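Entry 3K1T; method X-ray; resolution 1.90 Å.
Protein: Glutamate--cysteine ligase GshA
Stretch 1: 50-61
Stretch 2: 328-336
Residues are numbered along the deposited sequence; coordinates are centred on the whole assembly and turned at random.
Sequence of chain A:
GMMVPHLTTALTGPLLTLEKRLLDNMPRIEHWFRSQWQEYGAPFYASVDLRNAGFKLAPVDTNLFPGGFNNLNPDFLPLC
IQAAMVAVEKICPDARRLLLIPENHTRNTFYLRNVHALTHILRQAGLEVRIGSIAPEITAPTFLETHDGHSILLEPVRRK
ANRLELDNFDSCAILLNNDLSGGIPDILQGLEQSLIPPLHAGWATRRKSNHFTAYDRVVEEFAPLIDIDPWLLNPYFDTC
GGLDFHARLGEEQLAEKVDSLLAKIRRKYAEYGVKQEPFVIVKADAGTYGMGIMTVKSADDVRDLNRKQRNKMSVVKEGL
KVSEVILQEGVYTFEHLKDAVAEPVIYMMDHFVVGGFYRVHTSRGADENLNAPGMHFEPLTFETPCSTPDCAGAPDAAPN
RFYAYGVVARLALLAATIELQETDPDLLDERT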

# COMPACT_ATOMS: atom_id res chain seq x y z
N LEU A 50 21.38 -7.07 0.27
CA LEU A 50 21.57 -8.40 0.83
C LEU A 50 22.58 -9.20 0.01
O LEU A 50 22.79 -8.92 -1.17
CB LEU A 50 20.25 -9.17 0.83
CG LEU A 50 19.02 -8.54 1.50
CD1 LEU A 50 17.79 -9.48 1.26
CD2 LEU A 50 19.28 -8.27 2.99
N ARG A 51 23.14 -10.22 0.64
CA ARG A 51 23.88 -11.28 -0.04
C ARG A 51 23.36 -12.65 0.36
O ARG A 51 23.20 -12.96 1.55
CB ARG A 51 25.38 -11.17 0.15
CG ARG A 51 25.98 -10.02 -0.65
CD ARG A 51 27.50 -10.08 -0.62
NE ARG A 51 28.05 -9.28 -1.70
CZ ARG A 51 29.33 -9.26 -2.03
NH1 ARG A 51 30.21 -9.96 -1.33
NH2 ARG A 51 29.73 -8.51 -3.07
N ASN A 52 23.07 -13.44 -0.67
CA ASN A 52 22.63 -14.84 -0.52
C ASN A 52 23.84 -15.73 -0.87
O ASN A 52 24.25 -15.84 -2.03
CB ASN A 52 21.47 -15.07 -1.47
CG ASN A 52 20.85 -16.45 -1.33
OD1 ASN A 52 21.42 -17.31 -0.67
ND2 ASN A 52 19.71 -16.67 -1.96
N ALA A 53 24.40 -16.35 0.16
CA ALA A 53 25.58 -17.21 0.06
C ALA A 53 25.16 -18.69 -0.02
O ALA A 53 26.02 -19.58 -0.07
CB ALA A 53 26.46 -16.98 1.30
N GLY A 54 23.85 -18.96 0.04
CA GLY A 54 23.37 -20.35 0.15
C GLY A 54 23.49 -20.91 1.56
O GLY A 54 22.58 -21.60 2.05
N PHE A 55 24.62 -20.63 2.21
CA PHE A 55 24.80 -21.00 3.62
C PHE A 55 24.47 -19.87 4.62
O PHE A 55 24.57 -20.05 5.86
CB PHE A 55 26.23 -21.54 3.83
CG PHE A 55 27.32 -20.56 3.52
CD1 PHE A 55 27.62 -19.53 4.41
CD2 PHE A 55 28.07 -20.69 2.37
CE1 PHE A 55 28.64 -18.63 4.14
CE2 PHE A 55 29.10 -19.79 2.09
CZ PHE A 55 29.40 -18.78 2.98
N LYS A 56 24.04 -18.73 4.09
CA LYS A 56 23.79 -17.52 4.87
C LYS A 56 22.98 -16.55 4.01
O LYS A 56 23.16 -16.51 2.80
CB LYS A 56 25.18 -16.85 5.17
CG LYS A 56 25.14 -15.85 6.17
CD LYS A 56 26.48 -15.53 6.74
CE LYS A 56 26.31 -14.52 7.83
NZ LYS A 56 27.02 -14.98 9.06
N LEU A 57 22.12 -15.74 4.63
CA LEU A 57 21.40 -14.67 3.96
C LEU A 57 21.44 -13.43 4.88
O LEU A 57 20.80 -13.43 5.91
CB LEU A 57 19.95 -15.07 3.63
CG LEU A 57 19.11 -13.98 2.97
CD1 LEU A 57 19.65 -13.54 1.57
CD2 LEU A 57 17.62 -14.47 2.90
N ALA A 58 22.22 -12.42 4.51
CA ALA A 58 22.55 -11.34 5.43
C ALA A 58 22.54 -9.98 4.76
O ALA A 58 22.87 -9.85 3.57
CB ALA A 58 23.95 -11.61 6.15
N PRO A 59 22.12 -8.96 5.50
CA PRO A 59 22.26 -7.61 5.00
C PRO A 59 23.69 -7.11 5.11
O PRO A 59 24.38 -7.38 6.11
CB PRO A 59 21.31 -6.81 5.90
CG PRO A 59 21.40 -7.52 7.22
CD PRO A 59 21.61 -8.99 6.89
N VAL A 60 24.13 -6.39 4.08
CA VAL A 60 25.48 -5.85 4.03
C VAL A 60 25.56 -4.33 3.89
O VAL A 60 26.68 -3.78 3.95
CB VAL A 60 26.31 -6.50 2.93
CG1 VAL A 60 26.46 -8.02 3.19
CG2 VAL A 60 25.70 -6.20 1.52
N ASP A 61 24.42 -3.66 3.69
CA ASP A 61 24.36 -2.19 3.68
C ASP A 61 22.91 -1.73 3.87
O ASP A 61 21.97 -2.34 3.28
CB ASP A 61 24.87 -1.62 2.34
CG ASP A 61 24.80 -0.07 2.28
OD1 ASP A 61 25.74 0.51 2.84
OD2 ASP A 61 23.83 0.54 1.70
N GLN A 328 34.39 -6.74 9.63
CA GLN A 328 33.16 -7.52 9.47
C GLN A 328 33.43 -8.80 8.66
O GLN A 328 34.16 -8.79 7.68
CB GLN A 328 32.08 -6.69 8.78
CG GLN A 328 30.68 -7.37 8.83
CD GLN A 328 29.62 -6.63 8.04
OE1 GLN A 328 29.88 -6.12 6.95
NE2 GLN A 328 28.40 -6.55 8.60
N GLU A 329 32.82 -9.90 9.10
CA GLU A 329 32.74 -11.11 8.30
C GLU A 329 32.19 -10.78 6.91
O GLU A 329 31.12 -10.19 6.79
CB GLU A 329 31.83 -12.12 9.00
CG GLU A 329 31.37 -13.31 8.13
CD GLU A 329 30.32 -14.18 8.79
OE1 GLU A 329 30.16 -14.12 10.05
OE2 GLU A 329 29.66 -14.96 8.04
N GLY A 330 32.95 -11.13 5.88
CA GLY A 330 32.50 -10.98 4.50
C GLY A 330 31.50 -12.08 4.16
O GLY A 330 31.64 -13.21 4.66
N VAL A 331 30.47 -11.74 3.38
CA VAL A 331 29.42 -12.71 2.97
C VAL A 331 29.52 -12.85 1.47
O VAL A 331 29.64 -11.86 0.75
CB VAL A 331 28.03 -12.20 3.37
CG1 VAL A 331 26.92 -13.25 2.99
CG2 VAL A 331 28.02 -11.89 4.90
N TYR A 332 29.51 -14.08 0.98
CA TYR A 332 29.56 -14.35 -0.46
C TYR A 332 28.20 -14.14 -1.06
O TYR A 332 27.16 -14.32 -0.39
CB TYR A 332 30.00 -15.80 -0.72
CG TYR A 332 31.48 -16.00 -0.51
CD1 TYR A 332 32.37 -15.78 -1.54
CD2 TYR A 332 31.98 -16.42 0.73
CE1 TYR A 332 33.75 -15.94 -1.36
CE2 TYR A 332 33.35 -16.58 0.93
CZ TYR A 332 34.23 -16.32 -0.12
OH TYR A 332 35.60 -16.49 0.06
N THR A 333 28.17 -13.73 -2.34
CA THR A 333 26.97 -13.90 -3.14
C THR A 333 27.26 -14.91 -4.25
O THR A 333 28.23 -14.74 -4.99
CB THR A 333 26.41 -12.62 -3.77
OG1 THR A 333 25.39 -12.97 -4.76
CG2 THR A 333 27.54 -11.75 -4.44
N PHE A 334 26.41 -15.94 -4.37
CA PHE A 334 26.55 -16.91 -5.47
C PHE A 334 25.45 -16.76 -6.50
O PHE A 334 25.34 -17.58 -7.40
CB PHE A 334 26.62 -18.35 -4.94
CG PHE A 334 27.79 -18.57 -4.04
CD1 PHE A 334 29.08 -18.43 -4.53
CD2 PHE A 334 27.63 -18.81 -2.71
CE1 PHE A 334 30.18 -18.60 -3.70
CE2 PHE A 334 28.72 -18.98 -1.87
CZ PHE A 334 30.01 -18.87 -2.38
N GLU A 335 24.65 -15.70 -6.42
CA GLU A 335 23.67 -15.46 -7.47
C GLU A 335 24.40 -14.94 -8.72
O GLU A 335 25.28 -14.09 -8.61
CB GLU A 335 22.61 -14.46 -7.01
CG GLU A 335 21.81 -14.94 -5.82
CD GLU A 335 20.56 -14.07 -5.57
OE1 GLU A 335 19.59 -14.19 -6.36
OE2 GLU A 335 20.58 -13.25 -4.64
N HIS A 336 24.05 -15.48 -9.88
CA HIS A 336 24.61 -15.06 -11.14
C HIS A 336 23.51 -14.89 -12.19
O HIS A 336 22.59 -15.71 -12.31
CB HIS A 336 25.56 -16.12 -11.70
CG HIS A 336 26.89 -16.19 -11.03
ND1 HIS A 336 27.06 -16.71 -9.76
CD2 HIS A 336 28.13 -15.85 -11.47
CE1 HIS A 336 28.35 -16.69 -9.46
NE2 HIS A 336 29.02 -16.15 -10.47
O HOH W 1 23.03 -12.42 -3.38
O HOH W 2 25.77 -5.77 7.86
O HOH W 3 29.16 -4.46 4.97

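The first stretch is the end of a hairpin, where two strands that run on beyond it are joined by the loop 53-56, and the second stretch lies across it with V331 as its principal bump. R51 and A58 are paired across the hairpin by backbone hydrogen bonds (R51 N to A58 O, 3.0 Å; A58 N to R51 O, 3.2 Å), and both direct their CA-to-CB bonds toward the second stretch. With A53, K56 and V60 they make the hollow that receives V331, which has more area covered across the contact than any other residue. The contacts on V331 are spread over its side chain: CG1 lies 3.8 Å from R51 CB and 4.1 Å from A53 CB, CG2 lies 4.3 Å from A58 CB and 4.3 Å from K56 CE, and CB is 4.5 Å from V60 CG1.

Two long polar side chains reach past this plug. R51 extends so that NH1 donates to V331 O at 2.9 Å, nearly straight at 165°. The carbonyl lies at the edge of the guanidinium, near its plane, while T333 CG2 covers one face, 3.7 Å from R51 NE. K56 carries its ammonium to E329, forming a salt bridge between NZ and OE2 at 2.8 Å.

Near the turn the backbones themselves approach, with A53 CA and T333 CA 4.8 Å apart. F334 N donates to N52 O at 3.2 Å, and T333 CA makes a CA-H...O contact with the same oxygen at 3.5 Å. The A53 methyl fits closely against the second stretch, its CB 3.2 Å from Y332 O and 4.2 Å from Y332 CB. Although A53 N is 3.5 Å from Y332 O, the angle is too poor for a hydrogen bond; A53 N instead donates to K56 O at 2.9 Å, holding the turn closed.

Beyond A53, aromatic rings close the contact. The end of the F55 side chain comes near both Y332 and F334: F55 CZ is 4.2 Å from Y332 CD2, and F55 CE2 is 4.1 Å from F334 CE2. The F334 ring turns its edge to the hairpin, with CD2 3.2 Å from A53 O.

Water fills the gaps that side chains leave. Water 1 accepts from N52 N at 2.9 Å and donates to T333 OG1 at 2.8 Å and E335 OE2 at 2.9 Å. At the other end, Q328 makes no direct contact; waters 2 and 3 link its amide to the carbonyls of P59 and V60.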